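Local atomic coordinates of Lmo0651 protein (Listeria monocytogenes serovar 1/2a, PDB entry 6EP3), a protein that probably binds specific DNA sites as a GntR-type transcription factor, controls expression of the Listeria Agr system and mediates virulence. Residues Lys19-Glu24 / Val161-Gly166; Glu88-Ala93 / Val150-Gln155; Arg176-Lys181 / Ile202-Ala207. One frame throughout, in Å; residues are numbered along the deposited sequence.

Contact 1: residues Lys19-Glu24 / Val161-Gly166; sequences KIKNGE and VHFSDG
This contact joins the winged-helix DNA-binding domain to the helical FCD domain of a GntR-family regulator. Residues from the C-terminal part of helix 8-21 meet the C-terminal part of helix 147-163, and Lys21 and Phe163 have the closest CA atoms, 6.7 Å apart. Lys21 does most of the touching. Its aliphatic chain passes the backbone of the FCD helix, with CD of Lys21 3.1 Å from the carbonyl O of His162. The chain then bends sharply at chi3 (-14°), close to eclipsed. This turn takes the ammonium group past the carbonyl to the imidazole. There NZ of Lys21 sits at the ring edge, in plane, 3.7 Å from ND1 of His162, too long for a hydrogen bond. Lys21 also has a weak, long ion pair with Glu18.

The end of the Phe163 side chain meets the DNA-binding domain. Its CE2 touches CG of Lys21 at 3.7 Å and the CG2 branch of Ile20 at 3.8 Å, both obliquely. CB of His162 lies over the rim of one face of the same ring. Leu17, Ile59 and Val75 add further apolar contacts around Phe163. His162 also packs on Leu17, and its ring meets that of Phe158.

Gly23 is the first residue after helix 8-21 to leave helical angles, with positive phi. Asn22 OD1 accepts from Glu24 N at 3.1 Å, forming an Asx turn. The contact is a small interface between the winged-helix domain and the FCD domain, the two-domain build of an FCD-type GntR regulator.

Contact 2: residues Glu88-Ala93 / Val150-Gln155; sequences EIFVDA and VRIVKQ
Phe90 of helix 77-101 points its ring at two neighbouring branched residues of helix 147-163, Ile152 and Val153. The ring meets them along one side, through CD2 and CE2. CD2 of Phe90 lies 3.6 Å from CG2 of Val153, and CE2 of Phe90 lies 3.7 Å from CG2 of Ile152. Both methyls come in obliquely. The side chains of Phe90 and Val153 run past each other in opposite directions, whereas Phe90 and Ile152 cross at about a right angle.

The torsions fit this pairing. Val153 has CG1 anti to its backbone N (chi1 -178°), which leaves CG2 as the branch that meets the ring. In Ile152 the CG2 methyl makes the closest approach to Phe90. The nearest CA atoms, those of Phe90 and Val153, are 8.3 Å apart, and the ring spans much of that gap.

The second subunit extends the cluster. Phe90 meets Phe90 of the second subunit with the ring planes at about 75°, and Ile152 packs on Ile152 of that subunit. Within the chain, Val153 also touches Ile141. The contact between the segments is wholly apolar, so it rests on shape and burial of hydrocarbon, and it forms part of the dimer interface.

Contact 3: residues Arg176-Lys181 / Ile202-Ala207; sequences REWTNK and IKSMFA
Trp178 and Met205 carry the apolar part of this contact, between helix 173-192 and helix 195-219. The indole brings the rim of its six-membered ring up to the other helix. CH2 of Trp178 comes within 3.6 Å of CA of Met205, which lies at the ring edge. CZ3 of Trp178 is 4.2 Å from CG of Met205. The side chain of Trp178 leaves its helix with CG anti to the backbone N (chi1 -177°), which carries the benzo end across the gap. Met205 is extended through chi1 and chi2 and bends only at chi3 (64°). It is the CG part of its chain, not the sulfur, that meets the indole. Met205 packs on Lys182 and Ile186 as well.

Backbone carbonyls bring polar atoms to the same rim. The carbonyl O of Ser204 stands at the ring edge, in its plane, 4.0 Å from CH2 of Trp178. The carbonyl O of Met205 is 4.1 Å from CZ3 of Trp178. OG1 of Thr179 also lies at the indole edge, in its plane, and is hydrogen-bonded to the carbonyl O of Ile175. Trp178 reaches on to Glu208.

The two segments are thus joined by van der Waals packing of an aromatic edge against a helix backbone, with no directional polar bond between them.

In the fold
Contacts 1 and 2 share helix 147-163. Its C-terminal part meets the DNA-binding domain in contact 1, while an earlier part packs in the FCD core and at the dimer interface in contact 2. Their centres are 22 Å apart, on opposite sides of the centre of the chain. Contact 3 lies wholly within the FCD domain, about 17 Å from contact 2 between centres. These two touch directly: CG1 of Val91 is 3.7 Å from CG2 of Ile202, and Glu88 packs on Phe206 and Lys203. Contacts 1 and 3 are separate, with centres 25 Å apart and nearest atoms about 9 Å apart. Neither of them touches the second subunit.

Contact 1: residues Lys19-Glu24 / Val161-Gly166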
loop_
_atom_site.group_PDB
_atom_site.type_symbol
_atom_site.label_atom_id
_atom_site.label_comp_id
_atom_site.label_asym_id
_atom_site.label_seq_id
_atom_site.Cartn_x
_atom_site.Cartn_y
_atom_site.Cartn_z
ATOM N N LYS B 19 -16.211 13.264 10.424
ATOM C CA LYS B 19 -16.351 14.459 9.600
ATOM C C LYS B 19 -15.972 14.181 8.157
ATOM O O LYS B 19 -16.462 14.852 7.242
ATOM C CB LYS B 19 -15.493 15.591 10.166
ATOM C CG LYS B 19 -16.145 16.366 11.295
ATOM C CD LYS B 19 -15.574 17.770 11.379
ATOM C CE LYS B 19 -16.492 18.699 12.150
ATOM N NZ LYS B 19 -16.158 20.130 11.897
ATOM N N ILE B 20 -15.115 13.185 7.931
ATOM C CA ILE B 20 -14.774 12.828 6.565
ATOM C C ILE B 20 -15.862 11.957 5.959
ATOM O O ILE B 20 -16.111 12.017 4.749
ATOM C CB ILE B 20 -13.407 12.124 6.529
ATOM C CG1 ILE B 20 -12.362 12.951 7.283
ATOM C CG2 ILE B 20 -12.964 11.878 5.096
ATOM C CD1 ILE B 20 -12.276 14.392 6.834
ATOM N N LYS B 21 -16.550 11.163 6.778
ATOM C CA LYS B 21 -17.502 10.207 6.231
ATOM C C LYS B 21 -18.887 10.811 6.034
ATOM O O LYS B 21 -19.502 10.608 4.982
ATOM C CB LYS B 21 -17.573 8.975 7.136
ATOM C CG LYS B 21 -16.265 8.189 7.152
ATOM C CD LYS B 21 -16.307 6.938 8.020
ATOM C CE LYS B 21 -17.506 6.904 8.944
ATOM N NZ LYS B 21 -17.529 5.635 9.722
ATOM N N ASN B 22 -19.390 11.562 7.015
ATOM C CA ASN B 22 -20.697 12.189 6.864
ATOM C C ASN B 22 -20.688 13.343 5.867
ATOM O O ASN B 22 -21.764 13.803 5.471
ATOM C CB ASN B 22 -21.217 12.659 8.226
ATOM C CG ASN B 22 -20.365 13.754 8.841
ATOM O OD1 ASN B 22 -19.362 14.183 8.272
ATOM N ND2 ASN B 22 -20.762 14.204 10.025
ATOM N N GLY B 23 -19.516 13.819 5.463
ATOM C CA GLY B 23 -19.409 14.845 4.450
ATOM C C GLY B 23 -19.279 16.263 4.952
ATOM O O GLY B 23 -19.384 17.196 4.146
ATOM N N GLU B 24 -19.036 16.464 6.250
ATOM C CA GLU B 24 -18.841 17.821 6.741
ATOM C C GLU B 24 -17.522 18.411 6.260
ATOM O O GLU B 24 -17.370 19.638 6.260
ATOM C CB GLU B 24 -18.913 17.853 8.270
ATOM C CG GLU B 24 -20.295 17.531 8.823
ATOM C CD GLU B 24 -20.294 17.278 10.319
ATOM O OE1 GLU B 24 -21.354 16.892 10.855
ATOM O OE2 GLU B 24 -19.237 17.458 10.961
ATOM N N VAL B 161 -14.206 -0.470 4.428
ATOM C CA VAL B 161 -15.106 -0.467 5.576
ATOM C C VAL B 161 -15.596 0.944 5.872
ATOM O O VAL B 161 -16.770 1.152 6.208
ATOM C CB VAL B 161 -14.400 -1.089 6.798
ATOM C CG1 VAL B 161 -15.055 -0.639 8.096
ATOM C CG2 VAL B 161 -14.396 -2.607 6.698
ATOM N N HIS B 162 -14.711 1.935 5.765
ATOM C CA HIS B 162 -15.097 3.266 6.211
ATOM C C HIS B 162 -15.665 4.157 5.114
ATOM O O HIS B 162 -16.327 5.148 5.440
ATOM C CB HIS B 162 -13.905 3.958 6.874
ATOM C CG HIS B 162 -13.606 3.434 8.242
ATOM N ND1 HIS B 162 -14.359 3.765 9.347
ATOM C CD2 HIS B 162 -12.651 2.579 8.680
ATOM C CE1 HIS B 162 -13.870 3.151 10.410
ATOM N NE2 HIS B 162 -12.833 2.425 10.031
ATOM N N PHE B 163 -15.467 3.832 3.833
ATOM C CA PHE B 163 -15.898 4.741 2.780
ATOM C C PHE B 163 -16.684 4.073 1.656
ATOM O O PHE B 163 -16.904 4.714 0.621
ATOM C CB PHE B 163 -14.693 5.472 2.174
ATOM C CG PHE B 163 -13.891 6.256 3.174
ATOM C CD1 PHE B 163 -12.662 5.793 3.612
ATOM C CD2 PHE B 163 -14.356 7.464 3.661
ATOM C CE1 PHE B 163 -11.917 6.515 4.529
ATOM C CE2 PHE B 163 -13.616 8.189 4.580
ATOM C CZ PHE B 163 -12.396 7.713 5.013
ATOM N N SER B 164 -17.124 2.825 1.818
ATOM C CA SER B 164 -17.959 2.185 0.817
ATOM C C SER B 164 -19.197 1.617 1.495
ATOM O O SER B 164 -19.243 1.454 2.716
ATOM C CB SER B 164 -17.221 1.066 0.073
ATOM O OG SER B 164 -17.210 -0.122 0.844
ATOM N N ASP B 165 -20.210 1.330 0.681
ATOM C CA ASP B 165 -21.390 0.602 1.122
ATOM C C ASP B 165 -21.300 -0.880 0.788
ATOM O O ASP B 165 -22.323 -1.569 0.783
ATOM C CB ASP B 165 -22.655 1.198 0.500
ATOM C CG ASP B 165 -22.914 2.624 0.947
ATOM O OD1 ASP B 165 -23.009 3.511 0.074
ATOM O OD2 ASP B 165 -23.031 2.856 2.167
ATOM N N GLY B 166 -20.096 -1.378 0.497
ATOM C CA GLY B 166 -19.932 -2.767 0.100
ATOM C C GLY B 166 -20.392 -3.771 1.136
ATOM O O GLY B 166 -20.679 -4.920 0.785
#

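Contact 2: residues Glu88-Ala93 / Val150-Gln155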
loop_
_atom_site.group_PDB
_atom_site.type_symbol
_atom_site.label_atom_id
_atom_site.label_comp_id
_atom_site.label_asym_id
_atom_site.label_seq_id
_atom_site.Cartn_x
_atom_site.Cartn_y
_atom_site.Cartn_z
ATOM N N GLU B 88 -7.398 -9.081 -5.371
ATOM C CA GLU B 88 -7.423 -10.378 -6.034
ATOM C C GLU B 88 -6.094 -10.709 -6.695
ATOM O O GLU B 88 -5.672 -11.871 -6.685
ATOM C CB GLU B 88 -8.549 -10.415 -7.068
ATOM C CG GLU B 88 -8.617 -11.715 -7.860
ATOM C CD GLU B 88 -9.707 -11.712 -8.918
ATOM O OE1 GLU B 88 -10.405 -10.685 -9.060
ATOM O OE2 GLU B 88 -9.867 -12.744 -9.603
ATOM N N ILE B 89 -5.401 -9.713 -7.255
ATOM C CA ILE B 89 -4.052 -9.991 -7.736
ATOM C C ILE B 89 -3.165 -10.423 -6.574
ATOM O O ILE B 89 -2.385 -11.379 -6.695
ATOM C CB ILE B 89 -3.470 -8.807 -8.538
ATOM C CG1 ILE B 89 -3.080 -7.627 -7.657
ATOM C CG2 ILE B 89 -4.447 -8.364 -9.619
ATOM C CD1 ILE B 89 -2.444 -6.506 -8.430
ATOM N N PHE B 90 -3.293 -9.756 -5.418
ATOM C CA PHE B 90 -2.506 -10.172 -4.256
ATOM C C PHE B 90 -2.828 -11.609 -3.835
ATOM O O PHE B 90 -1.917 -12.402 -3.561
ATOM C CB PHE B 90 -2.736 -9.210 -3.093
ATOM C CG PHE B 90 -1.846 -8.004 -3.128
ATOM C CD1 PHE B 90 -0.489 -8.138 -3.370
ATOM C CD2 PHE B 90 -2.364 -6.739 -2.922
ATOM C CE1 PHE B 90 0.334 -7.029 -3.407
ATOM C CE2 PHE B 90 -1.546 -5.626 -2.955
ATOM C CZ PHE B 90 -0.195 -5.771 -3.199
ATOM N N VAL B 91 -4.113 -11.965 -3.785
ATOM C CA VAL B 91 -4.506 -13.303 -3.331
ATOM C C VAL B 91 -3.998 -14.367 -4.299
ATOM O O VAL B 91 -3.423 -15.391 -3.891
ATOM C CB VAL B 91 -6.034 -13.391 -3.163
ATOM C CG1 VAL B 91 -6.455 -14.818 -2.838
ATOM C CG2 VAL B 91 -6.522 -12.435 -2.089
ATOM N N ASP B 92 -4.223 -14.152 -5.597
ATOM C CA ASP B 92 -3.810 -15.134 -6.589
ATOM C C ASP B 92 -2.299 -15.310 -6.593
ATOM O O ASP B 92 -1.803 -16.442 -6.657
ATOM C CB ASP B 92 -4.310 -14.727 -7.974
ATOM C CG ASP B 92 -3.982 -15.759 -9.033
ATOM O OD1 ASP B 92 -4.619 -16.835 -9.030
ATOM O OD2 ASP B 92 -3.085 -15.499 -9.864
ATOM N N ALA B 93 -1.544 -14.207 -6.521
ATOM C CA ALA B 93 -0.091 -14.327 -6.484
ATOM C C ALA B 93 0.377 -15.009 -5.204
ATOM O O ALA B 93 1.356 -15.760 -5.223
ATOM C CB ALA B 93 0.561 -12.953 -6.634
ATOM N N VAL B 150 0.363 -7.836 3.297
ATOM C CA VAL B 150 -0.691 -7.910 4.309
ATOM C C VAL B 150 -1.089 -6.511 4.780
ATOM O O VAL B 150 -2.280 -6.193 4.881
ATOM C CB VAL B 150 -0.252 -8.803 5.484
ATOM C CG1 VAL B 150 -1.271 -8.726 6.622
ATOM C CG2 VAL B 150 -0.071 -10.240 5.019
ATOM N N ARG B 151 -0.106 -5.649 5.051
ATOM C CA ARG B 151 -0.411 -4.297 5.522
ATOM C C ARG B 151 -1.123 -3.481 4.448
ATOM O O ARG B 151 -2.040 -2.702 4.749
ATOM C CB ARG B 151 0.867 -3.580 5.955
ATOM C CG ARG B 151 1.580 -4.189 7.152
ATOM C CD ARG B 151 2.803 -3.357 7.524
ATOM N NE ARG B 151 4.048 -3.924 7.009
ATOM C CZ ARG B 151 4.760 -4.864 7.617
ATOM N NH1 ARG B 151 4.358 -5.356 8.779
ATOM N NH2 ARG B 151 5.879 -5.310 7.062
ATOM N N ILE B 152 -0.704 -3.632 3.191
ATOM C CA ILE B 152 -1.369 -2.928 2.095
ATOM C C ILE B 152 -2.840 -3.320 2.030
ATOM O O ILE B 152 -3.736 -2.466 1.949
ATOM C CB ILE B 152 -0.649 -3.216 0.765
ATOM C CG1 ILE B 152 0.690 -2.478 0.705
ATOM C CG2 ILE B 152 -1.534 -2.864 -0.422
ATOM C CD1 ILE B 152 1.639 -3.044 -0.333
ATOM N N VAL B 153 -3.114 -4.625 2.074
ATOM C CA VAL B 153 -4.499 -5.064 1.971
ATOM C C VAL B 153 -5.287 -4.692 3.220
ATOM O O VAL B 153 -6.493 -4.443 3.143
ATOM C CB VAL B 153 -4.552 -6.571 1.678
ATOM C CG1 VAL B 153 -5.988 -7.033 1.523
ATOM C CG2 VAL B 153 -3.767 -6.857 0.409
ATOM N N LYS B 154 -4.627 -4.602 4.377
ATOM C CA LYS B 154 -5.312 -4.107 5.568
ATOM C C LYS B 154 -5.746 -2.658 5.384
ATOM O O LYS B 154 -6.858 -2.277 5.770
ATOM C CB LYS B 154 -4.411 -4.238 6.795
ATOM C CG LYS B 154 -4.395 -5.622 7.431
ATOM C CD LYS B 154 -3.503 -5.640 8.667
ATOM C CE LYS B 154 -3.578 -6.974 9.395
ATOM N NZ LYS B 154 -2.666 -7.027 10.576
ATOM N N GLN B 155 -4.873 -1.838 4.794
ATOM C CA GLN B 155 -5.235 -0.450 4.521
ATOM C C GLN B 155 -6.404 -0.376 3.542
ATOM O O GLN B 155 -7.323 0.443 3.702
ATOM C CB GLN B 155 -4.026 0.303 3.961
ATOM C CG GLN B 155 -3.216 1.024 5.019
ATOM C CD GLN B 155 -3.985 2.135 5.697
ATOM O OE1 GLN B 155 -3.832 2.362 6.897
ATOM N NE2 GLN B 155 -4.820 2.834 4.936
#

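Contact 3: residues Arg176-Lys181 / Ile202-Ala207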
loop_
_atom_site.group_PDB
_atom_site.type_symbol
_atom_site.label_atom_id
_atom_site.label_comp_id
_atom_site.label_asym_id
_atom_site.label_seq_id
_atom_site.Cartn_x
_atom_site.Cartn_y
_atom_site.Cartn_z
ATOM N N ARG B 176 -24.267 -14.076 1.882
ATOM C CA ARG B 176 -23.360 -14.463 2.960
ATOM C C ARG B 176 -23.075 -15.959 2.929
ATOM O O ARG B 176 -21.920 -16.387 3.057
ATOM C CB ARG B 176 -23.941 -14.064 4.314
ATOM C CG ARG B 176 -23.900 -12.584 4.590
ATOM C CD ARG B 176 -23.829 -12.308 6.079
ATOM N NE ARG B 176 -24.838 -13.040 6.838
ATOM C CZ ARG B 176 -26.059 -12.582 7.093
ATOM N NH1 ARG B 176 -26.428 -11.392 6.638
ATOM N NH2 ARG B 176 -26.910 -13.313 7.803
ATOM N N GLU B 177 -24.120 -16.771 2.756
ATOM C CA GLU B 177 -23.944 -18.218 2.757
ATOM C C GLU B 177 -23.171 -18.680 1.532
ATOM O O GLU B 177 -22.350 -19.599 1.622
ATOM C CB GLU B 177 -25.300 -18.915 2.833
ATOM C CG GLU B 177 -25.957 -18.799 4.195
ATOM C CD GLU B 177 -27.328 -19.430 4.238
ATOM O OE1 GLU B 177 -27.823 -19.862 3.175
ATOM O OE2 GLU B 177 -27.908 -19.500 5.340
ATOM N N TRP B 178 -23.400 -18.040 0.384
ATOM C CA TRP B 178 -22.617 -18.369 -0.800
ATOM C C TRP B 178 -21.144 -18.043 -0.589
ATOM O O TRP B 178 -20.267 -18.834 -0.959
ATOM C CB TRP B 178 -23.173 -17.623 -2.012
ATOM C CG TRP B 178 -22.473 -17.961 -3.279
ATOM C CD1 TRP B 178 -22.793 -18.958 -4.153
ATOM C CD2 TRP B 178 -21.331 -17.296 -3.829
ATOM N NE1 TRP B 178 -21.917 -18.959 -5.212
ATOM C CE2 TRP B 178 -21.010 -17.946 -5.037
ATOM C CE3 TRP B 178 -20.549 -16.213 -3.416
ATOM C CZ2 TRP B 178 -19.940 -17.550 -5.836
ATOM C CZ3 TRP B 178 -19.486 -15.820 -4.213
ATOM C CH2 TRP B 178 -19.189 -16.491 -5.404
ATOM N N THR B 179 -20.852 -16.888 0.017
ATOM C CA THR B 179 -19.463 -16.524 0.281
ATOM C C THR B 179 -18.820 -17.484 1.275
ATOM O O THR B 179 -17.651 -17.858 1.118
ATOM C CB THR B 179 -19.387 -15.082 0.785
ATOM O OG1 THR B 179 -20.101 -14.224 -0.115
ATOM C CG2 THR B 179 -17.943 -14.619 0.885
ATOM N N ASN B 180 -19.570 -17.908 2.293
ATOM C CA ASN B 180 -19.041 -18.884 3.242
ATOM C C ASN B 180 -18.745 -20.213 2.550
ATOM O O ASN B 180 -17.704 -20.839 2.799
ATOM C CB ASN B 180 -20.024 -19.093 4.393
ATOM C CG ASN B 180 -20.224 -17.843 5.231
ATOM O OD1 ASN B 180 -19.508 -16.849 5.079
ATOM N ND2 ASN B 180 -21.198 -17.893 6.136
ATOM N N LYS B 181 -19.657 -20.662 1.681
ATOM C CA LYS B 181 -19.434 -21.900 0.941
ATOM C C LYS B 181 -18.210 -21.789 0.043
ATOM O O LYS B 181 -17.421 -22.734 -0.062
ATOM C CB LYS B 181 -20.672 -22.250 0.113
ATOM C CG LYS B 181 -20.438 -23.354 -0.916
ATOM C CD LYS B 181 -21.726 -23.751 -1.626
ATOM C CE LYS B 181 -22.183 -22.674 -2.602
ATOM N NZ LYS B 181 -23.514 -22.990 -3.197
ATOM N N ILE B 202 -11.229 -18.859 -6.232
ATOM C CA ILE B 202 -10.991 -17.497 -5.757
ATOM C C ILE B 202 -11.449 -16.490 -6.803
ATOM O O ILE B 202 -12.116 -15.490 -6.495
ATOM C CB ILE B 202 -9.501 -17.305 -5.425
ATOM C CG1 ILE B 202 -9.089 -18.185 -4.247
ATOM C CG2 ILE B 202 -9.198 -15.840 -5.142
ATOM C CD1 ILE B 202 -7.598 -18.218 -4.021
ATOM N N LYS B 203 -11.078 -16.742 -8.059
ATOM C CA LYS B 203 -11.457 -15.845 -9.144
ATOM C C LYS B 203 -12.971 -15.772 -9.292
ATOM O O LYS B 203 -13.533 -14.686 -9.476
ATOM C CB LYS B 203 -10.798 -16.307 -10.444
ATOM C CG LYS B 203 -11.290 -15.594 -11.689
ATOM C CD LYS B 203 -10.444 -15.960 -12.900
ATOM C CE LYS B 203 -10.885 -15.189 -14.134
ATOM N NZ LYS B 203 -10.063 -15.527 -15.332
ATOM N N SER B 204 -13.649 -16.918 -9.193
ATOM C CA SER B 204 -15.106 -16.940 -9.284
ATOM C C SER B 204 -15.744 -16.171 -8.133
ATOM O O SER B 204 -16.711 -15.424 -8.333
ATOM C CB SER B 204 -15.601 -18.386 -9.294
ATOM O OG SER B 204 -17.000 -18.450 -9.086
ATOM N N MET B 205 -15.220 -16.356 -6.919
ATOM C CA MET B 205 -15.710 -15.615 -5.762
ATOM C C MET B 205 -15.619 -14.117 -5.999
ATOM O O MET B 205 -16.590 -13.375 -5.786
ATOM C CB MET B 205 -14.907 -16.009 -4.521
ATOM C CG MET B 205 -15.442 -15.443 -3.213
ATOM S SD MET B 205 -14.368 -15.778 -1.795
ATOM C CE MET B 205 -12.906 -14.849 -2.262
ATOM N N PHE B 206 -14.451 -13.655 -6.445
ATOM C CA PHE B 206 -14.262 -12.224 -6.657
ATOM C C PHE B 206 -15.144 -11.711 -7.790
ATOM O O PHE B 206 -15.686 -10.605 -7.706
ATOM C CB PHE B 206 -12.789 -11.922 -6.929
ATOM C CG PHE B 206 -11.967 -11.755 -5.682
ATOM C CD1 PHE B 206 -11.950 -10.551 -4.999
ATOM C CD2 PHE B 206 -11.232 -12.815 -5.179
ATOM C CE1 PHE B 206 -11.195 -10.403 -3.849
ATOM C CE2 PHE B 206 -10.483 -12.674 -4.027
ATOM C CZ PHE B 206 -10.466 -11.467 -3.362
ATOM N N ALA B 207 -15.326 -12.510 -8.844
ATOM C CA ALA B 207 -16.176 -12.078 -9.950
ATOM C C ALA B 207 -17.623 -11.925 -9.505
ATOM O O ALA B 207 -18.295 -10.943 -9.857
ATOM C CB ALA B 207 -16.076 -13.072 -11.107
#